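Local structure of cysteine hydrolase (Staphylococcus aureus, 6KUA) at residues I31-V36 and Y83-K88; H48-M53 and N98-D103; S123-E128 and G149-V154; G131-I136 and V159-Q164. The protein is a zinc-containing nicotinamidase of the isochorismatase-like cysteine hydrolase family, which probably hydrolyses the amide of nicotinamide to give nicotinate and ammonia. All blocks are in the same frame, centred on the assembly; numbering follows the deposited sequence.

Contact 1. Residues I31-V36 and Y83-K88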
loop_
_atom_site.group_PDB
_atom_site.type_symbol
_atom_site.label_atom_id
_atom_site.label_comp_id
_atom_site.label_asym_id
_atom_site.label_seq_id
_atom_site.Cartn_x
_atom_site.Cartn_y
_atom_site.Cartn_z
ATOM N N ILE A 31 -20.857 9.215 23.436
ATOM C CA ILE A 31 -19.414 9.050 23.591
ATOM C C ILE A 31 -18.674 10.385 23.584
ATOM O O ILE A 31 -17.450 10.411 23.788
ATOM C CB ILE A 31 -18.852 8.103 22.508
ATOM C CG1 ILE A 31 -18.801 8.796 21.149
ATOM C CG2 ILE A 31 -19.705 6.862 22.384
ATOM C CD1 ILE A 31 -18.336 7.885 20.038
ATOM N N GLU A 32 -19.393 11.493 23.373
ATOM C CA GLU A 32 -18.791 12.821 23.276
ATOM C C GLU A 32 -17.916 13.139 24.488
ATOM O O GLU A 32 -16.763 13.568 24.348
ATOM C CB GLU A 32 -19.917 13.854 23.108
ATOM C CG GLU A 32 -19.498 15.317 23.060
ATOM C CD GLU A 32 -20.699 16.259 22.949
ATOM O OE1 GLU A 32 -20.578 17.336 22.317
ATOM O OE2 GLU A 32 -21.774 15.911 23.486
ATOM N N ASP A 33 -18.440 12.917 25.691
ATOM C CA ASP A 33 -17.678 13.257 26.888
ATOM C C ASP A 33 -16.397 12.436 26.983
ATOM O O ASP A 33 -15.355 12.951 27.406
ATOM C CB ASP A 33 -18.535 13.049 28.139
ATOM C CG ASP A 33 -19.417 14.248 28.464
ATOM O OD1 ASP A 33 -19.516 15.187 27.635
ATOM O OD2 ASP A 33 -20.022 14.240 29.563
ATOM N N PHE A 34 -16.451 11.157 26.594
ATOM C CA PHE A 34 -15.264 10.310 26.682
ATOM C C PHE A 34 -14.206 10.721 25.662
ATOM O O PHE A 34 -13.007 10.711 25.959
ATOM C CB PHE A 34 -15.652 8.848 26.489
ATOM C CG PHE A 34 -14.513 7.888 26.673
ATOM C CD1 PHE A 34 -13.724 7.508 25.592
ATOM C CD2 PHE A 34 -14.234 7.365 27.923
ATOM C CE1 PHE A 34 -12.676 6.615 25.757
ATOM C CE2 PHE A 34 -13.187 6.474 28.101
ATOM C CZ PHE A 34 -12.407 6.098 27.015
ATOM N N ILE A 35 -14.629 11.075 24.456
ATOM C CA ILE A 35 -13.677 11.496 23.433
ATOM C C ILE A 35 -12.983 12.792 23.846
ATOM O O ILE A 35 -11.756 12.921 23.725
ATOM C CB ILE A 35 -14.394 11.620 22.077
ATOM C CG1 ILE A 35 -14.855 10.239 21.587
ATOM C CG2 ILE A 35 -13.494 12.245 21.047
ATOM C CD1 ILE A 35 -15.476 10.279 20.206
ATOM N N VAL A 36 -13.756 13.762 24.354
ATOM C CA VAL A 36 -13.199 15.029 24.826
ATOM C C VAL A 36 -12.132 14.771 25.876
ATOM O O VAL A 36 -11.055 15.384 25.861
ATOM C CB VAL A 36 -14.327 15.937 25.370
ATOM C CG1 VAL A 36 -13.766 17.123 26.126
ATOM C CG2 VAL A 36 -15.239 16.400 24.241
ATOM N N TYR A 83 -18.335 17.372 15.715
ATOM C CA TYR A 83 -19.554 17.476 16.498
ATOM C C TYR A 83 -19.284 18.044 17.889
ATOM O O TYR A 83 -18.367 17.602 18.582
ATOM C CB TYR A 83 -20.214 16.105 16.622
ATOM C CG TYR A 83 -21.473 16.134 17.442
ATOM C CD1 TYR A 83 -22.665 16.585 16.887
ATOM C CD2 TYR A 83 -21.472 15.741 18.766
ATOM C CE1 TYR A 83 -23.824 16.631 17.623
ATOM C CE2 TYR A 83 -22.626 15.785 19.521
ATOM C CZ TYR A 83 -23.805 16.236 18.937
ATOM O OH TYR A 83 -24.975 16.286 19.659
ATOM N N GLY A 84 -20.095 19.027 18.285
ATOM C CA GLY A 84 -20.327 19.332 19.693
ATOM C C GLY A 84 -19.092 19.792 20.433
ATOM O O GLY A 84 -18.300 20.601 19.939
ATOM N N LYS A 85 -18.925 19.269 21.651
ATOM C CA LYS A 85 -17.765 19.623 22.464
ATOM C C LYS A 85 -16.452 19.194 21.819
ATOM O O LYS A 85 -15.417 19.829 22.048
ATOM C CB LYS A 85 -17.884 19.012 23.854
ATOM C CG LYS A 85 -19.087 19.503 24.640
ATOM C CD LYS A 85 -19.210 18.754 25.960
ATOM C CE LYS A 85 -20.617 18.870 26.525
ATOM N NZ LYS A 85 -20.819 17.928 27.663
ATOM N N VAL A 86 -16.460 18.122 21.023
ATOM C CA VAL A 86 -15.236 17.730 20.332
ATOM C C VAL A 86 -14.848 18.798 19.317
ATOM O O VAL A 86 -13.691 19.223 19.247
ATOM C CB VAL A 86 -15.401 16.347 19.674
ATOM C CG1 VAL A 86 -14.239 16.062 18.734
ATOM C CG2 VAL A 86 -15.528 15.266 20.740
ATOM N N GLY A 87 -15.819 19.264 18.535
ATOM C CA GLY A 87 -15.552 20.340 17.592
ATOM C C GLY A 87 -15.135 21.633 18.267
ATOM O O GLY A 87 -14.278 22.361 17.757
ATOM N N LYS A 88 -15.730 21.932 19.429
ATOM C CA LYS A 88 -15.331 23.109 20.197
ATOM C C LYS A 88 -13.880 23.005 20.640
ATOM O O LYS A 88 -13.089 23.939 20.450
ATOM C CB LYS A 88 -16.237 23.279 21.420
ATOM C CG LYS A 88 -17.671 23.659 21.117
ATOM C CD LYS A 88 -18.306 24.406 22.292
ATOM C CE LYS A 88 -18.369 23.538 23.553
ATOM N NZ LYS A 88 -19.771 23.336 24.057
#

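Contact 2. Residues H48-M53 and N98-D103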
loop_
_atom_site.group_PDB
_atom_site.type_symbol
_atom_site.label_atom_id
_atom_site.label_comp_id
_atom_site.label_asym_id
_atom_site.label_seq_id
_atom_site.Cartn_x
_atom_site.Cartn_y
_atom_site.Cartn_z
ATOM N N HIS A 48 0.205 12.955 19.951
ATOM C CA HIS A 48 -0.366 13.376 18.689
ATOM C C HIS A 48 -1.808 12.913 18.562
ATOM O O HIS A 48 -2.154 11.801 18.962
ATOM C CB HIS A 48 0.488 12.856 17.538
ATOM C CG HIS A 48 1.804 13.549 17.448
ATOM N ND1 HIS A 48 1.961 14.755 16.796
ATOM C CD2 HIS A 48 3.012 13.249 17.994
ATOM C CE1 HIS A 48 3.218 15.149 16.913
ATOM N NE2 HIS A 48 3.874 14.255 17.638
ATOM N N ILE A 49 -2.647 13.787 18.012
ATOM C CA ILE A 49 -4.070 13.534 17.834
ATOM C C ILE A 49 -4.409 13.786 16.375
ATOM O O ILE A 49 -4.125 14.866 15.845
ATOM C CB ILE A 49 -4.941 14.422 18.743
ATOM C CG1 ILE A 49 -4.507 14.290 20.205
ATOM C CG2 ILE A 49 -6.389 14.025 18.605
ATOM C CD1 ILE A 49 -4.546 15.584 20.976
ATOM N N PHE A 50 -5.036 12.799 15.737
ATOM C CA PHE A 50 -5.406 12.870 14.329
ATOM C C PHE A 50 -6.922 12.819 14.240
ATOM O O PHE A 50 -7.542 11.863 14.722
ATOM C CB PHE A 50 -4.771 11.731 13.527
ATOM C CG PHE A 50 -3.264 11.737 13.542
ATOM C CD1 PHE A 50 -2.563 11.321 14.667
ATOM C CD2 PHE A 50 -2.549 12.140 12.416
ATOM C CE1 PHE A 50 -1.165 11.326 14.692
ATOM C CE2 PHE A 50 -1.146 12.145 12.418
ATOM C CZ PHE A 50 -0.452 11.738 13.552
ATOM N N PHE A 51 -7.519 13.864 13.659
ATOM C CA PHE A 51 -8.939 13.877 13.347
ATOM C C PHE A 51 -9.106 13.446 11.892
ATOM O O PHE A 51 -8.608 14.120 10.982
ATOM C CB PHE A 51 -9.539 15.264 13.601
ATOM C CG PHE A 51 -9.525 15.673 15.055
ATOM C CD1 PHE A 51 -8.408 16.268 15.608
ATOM C CD2 PHE A 51 -10.628 15.443 15.866
ATOM C CE1 PHE A 51 -8.387 16.643 16.961
ATOM C CE2 PHE A 51 -10.622 15.807 17.195
ATOM C CZ PHE A 51 -9.500 16.410 17.749
ATOM N N LEU A 52 -9.752 12.300 11.686
ATOM C CA LEU A 52 -9.887 11.677 10.374
ATOM C C LEU A 52 -11.330 11.811 9.910
ATOM O O LEU A 52 -12.246 11.362 10.604
ATOM C CB LEU A 52 -9.470 10.211 10.428
ATOM C CG LEU A 52 -7.966 10.136 10.665
ATOM C CD1 LEU A 52 -7.644 9.237 11.850
ATOM C CD2 LEU A 52 -7.284 9.666 9.395
ATOM N N MET A 53 -11.528 12.412 8.733
ATOM C CA MET A 53 -12.857 12.841 8.312
ATOM C C MET A 53 -13.140 12.504 6.855
ATOM O O MET A 53 -12.384 12.892 5.964
ATOM C CB MET A 53 -13.020 14.348 8.524
ATOM C CG MET A 53 -12.903 14.753 9.985
ATOM S SD MET A 53 -14.385 14.304 10.898
ATOM C CE MET A 53 -15.585 14.524 9.597
ATOM N N ASN A 98 0.922 19.046 17.564
ATOM C CA ASN A 98 0.515 17.686 17.882
ATOM C C ASN A 98 -0.916 17.373 17.458
ATOM O O ASN A 98 -1.457 16.352 17.887
ATOM C CB ASN A 98 0.692 17.410 19.387
ATOM C CG ASN A 98 -0.269 18.209 20.261
ATOM O OD1 ASN A 98 -0.420 19.420 20.091
ATOM N ND2 ASN A 98 -0.903 17.534 21.225
ATOM N N VAL A 99 -1.531 18.209 16.618
ATOM C CA VAL A 99 -2.925 18.062 16.210
ATOM C C VAL A 99 -2.983 18.060 14.689
ATOM O O VAL A 99 -2.441 18.964 14.044
ATOM C CB VAL A 99 -3.817 19.187 16.771
ATOM C CG1 VAL A 99 -5.216 19.101 16.188
ATOM C CG2 VAL A 99 -3.856 19.128 18.289
ATOM N N HIS A 100 -3.642 17.055 14.117
ATOM C CA HIS A 100 -3.677 16.881 12.669
ATOM C C HIS A 100 -5.087 16.575 12.201
ATOM O O HIS A 100 -5.866 15.903 12.888
ATOM C CB HIS A 100 -2.758 15.756 12.201
ATOM C CG HIS A 100 -1.429 15.759 12.881
ATOM N ND1 HIS A 100 -0.285 16.228 12.273
ATOM C CD2 HIS A 100 -1.066 15.378 14.129
ATOM C CE1 HIS A 100 0.730 16.118 13.112
ATOM N NE2 HIS A 100 0.282 15.612 14.247
ATOM N N PHE A 101 -5.385 17.059 11.002
ATOM C CA PHE A 101 -6.674 16.864 10.366
ATOM C C PHE A 101 -6.416 16.268 8.996
ATOM O O PHE A 101 -5.682 16.851 8.195
ATOM C CB PHE A 101 -7.437 18.181 10.263
ATOM C CG PHE A 101 -8.894 18.008 9.985
ATOM C CD1 PHE A 101 -9.334 17.738 8.699
ATOM C CD2 PHE A 101 -9.825 18.117 11.009
ATOM C CE1 PHE A 101 -10.693 17.586 8.428
ATOM C CE2 PHE A 101 -11.179 17.963 10.756
ATOM C CZ PHE A 101 -11.615 17.706 9.457
ATOM N N ILE A 102 -7.004 15.109 8.734
ATOM C CA ILE A 102 -6.685 14.315 7.557
ATOM C C ILE A 102 -8.000 13.976 6.871
ATOM O O ILE A 102 -8.902 13.428 7.514
ATOM C CB ILE A 102 -5.917 13.037 7.940
ATOM C CG1 ILE A 102 -4.517 13.396 8.454
ATOM C CG2 ILE A 102 -5.854 12.054 6.774
ATOM C CD1 ILE A 102 -3.618 12.215 8.605
ATOM N N ASP A 103 -8.124 14.337 5.587
ATOM C CA ASP A 103 -9.257 13.915 4.765
ATOM C C ASP A 103 -9.029 12.504 4.244
ATOM O O ASP A 103 -7.926 12.163 3.808
ATOM C CB ASP A 103 -9.457 14.839 3.559
ATOM C CG ASP A 103 -9.693 16.279 3.940
ATOM O OD1 ASP A 103 -10.501 16.556 4.863
ATOM O OD2 ASP A 103 -9.079 17.145 3.284
#

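Contact 3. Residues S123-E128 and G149-V154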
loop_
_atom_site.group_PDB
_atom_site.type_symbol
_atom_site.label_atom_id
_atom_site.label_comp_id
_atom_site.label_asym_id
_atom_site.label_seq_id
_atom_site.Cartn_x
_atom_site.Cartn_y
_atom_site.Cartn_z
ATOM N N SER A 123 7.655 8.402 15.479
ATOM C CA SER A 123 8.011 7.281 16.343
ATOM C C SER A 123 6.812 6.754 17.135
ATOM O O SER A 123 6.947 6.364 18.300
ATOM C CB SER A 123 9.165 7.660 17.277
ATOM O OG SER A 123 10.344 7.821 16.509
ATOM N N ILE A 124 5.635 6.750 16.501
ATOM C CA ILE A 124 4.414 6.190 17.086
ATOM C C ILE A 124 4.292 4.734 16.678
ATOM O O ILE A 124 4.278 4.420 15.484
ATOM C CB ILE A 124 3.164 6.952 16.614
ATOM C CG1 ILE A 124 3.286 8.449 16.873
ATOM C CG2 ILE A 124 1.931 6.356 17.251
ATOM C CD1 ILE A 124 3.080 8.787 18.282
ATOM N N ASN A 125 4.146 3.842 17.653
ATOM C CA ASN A 125 3.828 2.452 17.332
ATOM C C ASN A 125 2.579 1.984 18.065
ATOM O O ASN A 125 2.342 0.783 18.166
ATOM C CB ASN A 125 5.008 1.514 17.644
ATOM C CG ASN A 125 5.206 1.303 19.132
ATOM O OD1 ASN A 125 4.842 2.153 19.945
ATOM N ND2 ASN A 125 5.779 0.157 19.499
ATOM N N GLN A 126 1.773 2.904 18.576
ATOM C CA GLN A 126 0.590 2.543 19.343
ATOM C C GLN A 126 -0.521 3.545 19.048
ATOM O O GLN A 126 -0.294 4.757 19.125
ATOM C CB GLN A 126 0.952 2.520 20.833
ATOM C CG GLN A 126 -0.196 2.523 21.800
ATOM C CD GLN A 126 0.278 2.334 23.240
ATOM O OE1 GLN A 126 0.733 3.284 23.889
ATOM N NE2 GLN A 126 0.200 1.098 23.735
ATOM N N VAL A 127 -1.703 3.061 18.662
ATOM C CA VAL A 127 -2.814 3.959 18.369
ATOM C C VAL A 127 -3.987 3.610 19.269
ATOM O O VAL A 127 -4.236 2.437 19.570
ATOM C CB VAL A 127 -3.238 3.936 16.882
ATOM C CG1 VAL A 127 -2.064 4.308 15.996
ATOM C CG2 VAL A 127 -3.853 2.576 16.490
ATOM N N GLU A 128 -4.688 4.640 19.713
ATOM C CA GLU A 128 -5.984 4.495 20.361
ATOM C C GLU A 128 -7.043 5.026 19.408
ATOM O O GLU A 128 -6.890 6.119 18.858
ATOM C CB GLU A 128 -6.008 5.256 21.688
ATOM C CG GLU A 128 -7.263 5.062 22.497
ATOM C CD GLU A 128 -7.163 5.718 23.875
ATOM O OE1 GLU A 128 -6.064 5.706 24.487
ATOM O OE2 GLU A 128 -8.189 6.261 24.338
ATOM N N GLY A 149 1.105 -3.246 11.817
ATOM C CA GLY A 149 1.938 -3.575 12.959
ATOM C C GLY A 149 1.850 -2.614 14.122
ATOM O O GLY A 149 2.755 -2.593 14.948
ATOM N N TYR A 150 0.799 -1.800 14.199
ATOM C CA TYR A 150 0.577 -0.947 15.355
ATOM C C TYR A 150 -0.060 -1.731 16.484
ATOM O O TYR A 150 -0.895 -2.610 16.250
ATOM C CB TYR A 150 -0.336 0.224 14.993
ATOM C CG TYR A 150 0.330 1.201 14.099
ATOM C CD1 TYR A 150 1.155 2.184 14.620
ATOM C CD2 TYR A 150 0.167 1.130 12.722
ATOM C CE1 TYR A 150 1.797 3.068 13.808
ATOM C CE2 TYR A 150 0.793 2.028 11.885
ATOM C CZ TYR A 150 1.601 3.002 12.432
ATOM O OH TYR A 150 2.239 3.896 11.613
ATOM N N LYS A 151 0.326 -1.398 17.712
ATOM C CA LYS A 151 -0.452 -1.827 18.867
ATOM C C LYS A 151 -1.710 -0.978 18.928
ATOM O O LYS A 151 -1.680 0.210 18.600
ATOM C CB LYS A 151 0.358 -1.682 20.163
ATOM C CG LYS A 151 1.806 -2.193 20.080
ATOM C CD LYS A 151 2.595 -1.925 21.384
ATOM C CE LYS A 151 4.031 -2.465 21.297
ATOM N NZ LYS A 151 4.871 -2.131 22.513
ATOM N N ILE A 152 -2.824 -1.586 19.324
ATOM C CA ILE A 152 -4.145 -1.008 19.112
ATOM C C ILE A 152 -4.926 -0.986 20.415
ATOM O O ILE A 152 -4.989 -1.993 21.128
ATOM C CB ILE A 152 -4.945 -1.796 18.060
ATOM C CG1 ILE A 152 -4.237 -1.766 16.701
ATOM C CG2 ILE A 152 -6.350 -1.237 17.966
ATOM C CD1 ILE A 152 -4.864 -2.708 15.694
ATOM N N SER A 153 -5.590 0.136 20.685
ATOM C CA SER A 153 -6.528 0.237 21.790
ATOM C C SER A 153 -7.837 0.810 21.276
ATOM O O SER A 153 -7.851 1.868 20.633
ATOM C CB SER A 153 -5.952 1.103 22.924
ATOM O OG SER A 153 -6.801 1.068 24.055
ATOM N N VAL A 154 -8.933 0.102 21.523
ATOM C CA VAL A 154 -10.248 0.647 21.191
ATOM C C VAL A 154 -11.131 0.589 22.430
ATOM O O VAL A 154 -11.754 -0.451 22.704
ATOM C CB VAL A 154 -10.909 -0.095 20.016
ATOM C CG1 VAL A 154 -12.198 0.618 19.632
ATOM C CG2 VAL A 154 -9.963 -0.165 18.822
HETATM O O HOH W 1 5.049 3.314 13.025
#

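Contact 4. Residues G131-I136 and V159-Q164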
loop_
_atom_site.group_PDB
_atom_site.type_symbol
_atom_site.label_atom_id
_atom_site.label_comp_id
_atom_site.label_asym_id
_atom_site.label_seq_id
_atom_site.Cartn_x
_atom_site.Cartn_y
_atom_site.Cartn_z
ATOM N N GLY A 131 -14.440 6.948 18.040
ATOM C CA GLY A 131 -15.276 7.517 16.996
ATOM C C GLY A 131 -16.376 6.586 16.551
ATOM O O GLY A 131 -16.831 5.743 17.335
ATOM N N VAL A 132 -16.830 6.736 15.305
ATOM C CA VAL A 132 -17.974 5.998 14.783
ATOM C C VAL A 132 -17.685 5.606 13.340
ATOM O O VAL A 132 -16.829 6.197 12.686
ATOM C CB VAL A 132 -19.280 6.823 14.847
ATOM C CG1 VAL A 132 -19.620 7.217 16.289
ATOM C CG2 VAL A 132 -19.194 8.038 13.913
ATOM N N CYS A 133 -18.364 4.563 12.843
ATOM C CA CYS A 133 -19.066 3.547 13.620
ATOM C C CYS A 133 -18.121 2.412 13.949
ATOM O O CYS A 133 -17.183 2.155 13.191
ATOM C CB CYS A 133 -20.264 2.973 12.860
ATOM S SG CYS A 133 -21.499 4.151 12.424
ATOM N N THR A 134 -18.388 1.742 15.075
ATOM C CA THR A 134 -17.522 0.673 15.563
ATOM C C THR A 134 -17.233 -0.358 14.481
ATOM O O THR A 134 -16.091 -0.787 14.310
ATOM C CB THR A 134 -18.176 -0.010 16.764
ATOM O OG1 THR A 134 -18.883 0.971 17.524
ATOM C CG2 THR A 134 -17.140 -0.687 17.641
ATOM N N ASP A 135 -18.263 -0.785 13.758
ATOM C CA ASP A 135 -18.125 -1.891 12.822
ATOM C C ASP A 135 -17.991 -1.425 11.374
ATOM O O ASP A 135 -18.123 -2.250 10.460
ATOM C CB ASP A 135 -19.310 -2.864 12.970
ATOM C CG ASP A 135 -20.659 -2.185 12.705
ATOM O OD1 ASP A 135 -20.834 -1.016 13.114
ATOM O OD2 ASP A 135 -21.542 -2.805 12.082
ATOM N N ILE A 136 -17.729 -0.134 11.134
ATOM C CA ILE A 136 -17.420 0.328 9.777
ATOM C C ILE A 136 -16.078 1.068 9.779
ATOM O O ILE A 136 -15.023 0.443 9.637
ATOM C CB ILE A 136 -18.562 1.190 9.197
ATOM C CG1 ILE A 136 -19.907 0.497 9.463
ATOM C CG2 ILE A 136 -18.379 1.406 7.689
ATOM C CD1 ILE A 136 -21.110 1.189 8.912
ATOM N N VAL A 159 -16.299 4.436 21.325
ATOM C CA VAL A 159 -16.804 4.122 19.995
ATOM C C VAL A 159 -18.295 3.802 20.087
ATOM O O VAL A 159 -18.803 3.421 21.143
ATOM C CB VAL A 159 -16.029 2.943 19.355
ATOM C CG1 VAL A 159 -14.593 3.368 19.002
ATOM C CG2 VAL A 159 -16.012 1.740 20.305
ATOM N N ALA A 160 -19.001 3.958 18.961
ATOM C CA ALA A 160 -20.430 3.664 18.908
ATOM C C ALA A 160 -20.855 3.278 17.499
ATOM O O ALA A 160 -20.238 3.679 16.510
ATOM C CB ALA A 160 -21.269 4.856 19.372
ATOM N N SER A 161 -21.957 2.529 17.414
ATOM C CA SER A 161 -22.576 2.219 16.131
ATOM C C SER A 161 -24.095 2.306 16.243
ATOM O O SER A 161 -24.668 2.189 17.328
ATOM C CB SER A 161 -22.181 0.820 15.635
ATOM O OG SER A 161 -22.720 0.586 14.346
ATOM N N PHE A 162 -24.753 2.495 15.094
ATOM C CA PHE A 162 -26.207 2.373 15.054
ATOM C C PHE A 162 -26.659 0.927 15.194
ATOM O O PHE A 162 -27.831 0.680 15.500
ATOM C CB PHE A 162 -26.765 2.967 13.753
ATOM C CG PHE A 162 -26.161 2.378 12.493
ATOM C CD1 PHE A 162 -26.669 1.202 11.939
ATOM C CD2 PHE A 162 -25.098 3.012 11.855
ATOM C CE1 PHE A 162 -26.118 0.659 10.782
ATOM C CE2 PHE A 162 -24.544 2.478 10.695
ATOM C CZ PHE A 162 -25.055 1.299 10.159
ATOM N N ASN A 163 -25.755 -0.022 14.987
ATOM C CA ASN A 163 -26.054 -1.447 14.973
ATOM C C ASN A 163 -25.471 -2.064 16.239
ATOM O O ASN A 163 -24.251 -2.218 16.353
ATOM C CB ASN A 163 -25.471 -2.076 13.708
ATOM C CG ASN A 163 -25.693 -3.568 13.629
ATOM O OD1 ASN A 163 -26.302 -4.174 14.516
ATOM N ND2 ASN A 163 -25.199 -4.176 12.550
ATOM N N GLN A 164 -26.343 -2.434 17.178
ATOM C CA GLN A 164 -25.877 -2.965 18.458
ATOM C C GLN A 164 -25.128 -4.284 18.288
ATOM O O GLN A 164 -24.089 -4.504 18.922
ATOM C CB GLN A 164 -27.060 -3.146 19.408
ATOM C CG GLN A 164 -26.799 -2.623 20.794
ATOM C CD GLN A 164 -25.582 -3.264 21.418
ATOM O OE1 GLN A 164 -25.436 -4.489 21.389
ATOM N NE2 GLN A 164 -24.697 -2.446 21.983
#

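Contact 1. Residues I31-V36 and Y83-K88
V36 and V86 mark the nearest backbone approach, with CA atoms 5.6 Å apart, where the first turns of helices 32-44 and 84-93 run nearly parallel at 25° with their axes 8.9 Å apart. E32 makes the central polar link. Its CG is anti to the backbone N (chi1 177°) and the chain beyond is extended, long enough to bring OE1 to the backbone N of K85 at 2.6 Å. The N-H points almost straight at the oxygen, meeting its anti side a little out of the carboxylate plane. OE1 also lies 3.3 Å from CA of G84, a glycine that suits both this close approach and its positive phi. K85 reaches back across the pair with an extended side chain, and its NZ forms a 3.0 Å salt bridge with OD1 of D33, through the syn lone pair of that oxygen. Beneath these polar groups, CG2 of V86 packs 3.7 Å from CG2 of I35 and equally near CG2 of V36, short branched groups that fit between close helices. The loop residue Y11 packs against E32 and I35 from one segment and V86 from the other. E32 is thus tied to the K85 backbone, while the exposed lysine probably offsets the charge of D33 and, less directly, E32.

Contact 2. Residues H48-M53 and N98-D103
F50 and H100, neighbours on adjacent parallel strands, stack their rings with an offset, centroids 4.4 Å apart and planes only 11° from parallel; CD2 of H100 lies over one face of the phenyl, toward its rim. H48 joins this aromatic cluster from the side: its ND1 meets NE2 of H100 at 3.2 Å, in the plane of the H100 ring, a hydrogen bond in which either nitrogen could be the donor. Histidine suits position 100 because it offers a flat face to F50 and a polar edge to H48.

The backbones are joined by five hydrogen bonds in the parallel pattern, running from I49 N to N98 O through to M53 N to I102 O; the shortest is F51 N to H100 O, 2.7 Å.

Apolar contacts occupy both faces of the sheet. On the face that carries F50 and H100, L52 sets CD2 3.8 Å from CG2 of I102. On the face of I49 and V99, F51 touches CG1 of V99 through CE1, and CG of M53 makes a close oblique approach to CZ, at the end of the F101 ring.

L115, L118 and L119 of helix 115-121 cover F50, whereas I39 of helix 32-44 packs on I49 and F51, and Y90 of helix 84-93 meets F51 edge-to-face. Strand 4-9 hydrogen-bonds the far side of 48-54, leaving 99-104 outermost within the chain.

Contact 3. Residues S123-E128 and G149-V154
Y150 turns the edge of its ring to the backbone of I124-Q126: CE1 is 3.3 Å from O of I124, near the ring plane, and CD1 is 3.7 Å from C of N125. CG is anti to the carbonyl carbon (chi1 -70°), which starts the ring off toward the neighbouring segment. CD1 also touches CG1 of V127, at 4.1 Å. A tyrosine fits here because its ring can bury apolar surface while its hydroxyl finds polar company: OH is hydrogen-bonded to D116, and a water that donates to O of I124 at 2.8 Å also reaches OH in a weak bond. R120 of a second subunit makes a cation-pi contact with the ring, so this end of the sheet lies close to the subunit boundary.

Beyond the tyrosine the segments become parallel strands, 126-128 and 151-153. K151 N donates to O of N125, V127 N to O of K151 at 2.9 Å, and S153 N to O of V127. On the face with Q126, the methylene chain of K151 passes the N125 amide without a bond, which suits a long chain at an exposed place. CG of E128 lies 4.2 Å from CB of S153, and its carboxylate forms a salt bridge with R38. V127 and I152 occupy the other face, under A145 of helix 137-147; both are beta-branched and suit an extended strand facing a helix. G149, with positive phi (85°), closes that helix in a Schellman motif. Strand 126-132, helix 137-147 and strand 151-160 thus make a beta-alpha-beta crossover, a building unit of the Rossmann-like alpha/beta fold of isochorismatase-family hydrolases.

Contact 4. Residues G131-I136 and V159-Q164
S161 OG is gripped from two sides: it donates to OD1 of D135 at 2.8 Å, and accepts from the backbone N of N163 at 3.2 Å in a nearly straight bond. That second bond makes an ST turn just before helix 164-176, with N163 at its N-cap. The serine hydroxyl is anti to its own backbone N (chi1 -176°), on the side that faces D135. The aspartate is held further by its other oxygen, OD2, which accepts from NE1 of W169 of a third subunit; a short acidic side chain here can serve a buried hydroxyl and an intersubunit indole together.

The backbones run parallel only briefly. A160 N donates to O of G131 at 3.2 Å, and O of A160 then accepts T134 N at 3.0 Å, the donor standing well above the carbonyl plane. The peptide before C133 is cis. Such a non-prolyl cis bond at the end of this strand is characteristic of isochorismatase-family hydrolases, where it helps shape the active site in relatives; a type I turn from C133 to I136 follows, leading into helix 137-147.

Apolar groups flank these bonds. CG2 of T134 packs 3.8 Å from CG2 of V159, while its OG1 is hydrogen-bonded to ND1 of H167. SG of C133 comes obliquely to the F162 ring, 3.8 Å from CD2. CD1 of I136 meets the same ring at CE2, the aliphatic chain and the phenyl crossing at about a right angle.

How the contacts relate
Contacts 2 and 4 are the buried ones, whereas contacts 1 and 3 are only partly buried and carry more charge at their edges. Contacts 2, 3 and 4 all belong to one parallel sheet: contact 2 takes in one outermost strand, 99-104, and contacts 3 and 4 the other, 151-160, holding successive parts of its pairing with 126-132 and touching through V154 and V159. Regular backbone bonding governs contacts 2 and 3, but at contact 4 the strands give way to turns and a side-chain bond joins two backbone bonds. Contact 1 joins helices instead; its V86 packs on F51 of contact 2, and its I31 on G131, V132, V159 and A160 of contact 4. Different subunits approach contacts 3 and 4.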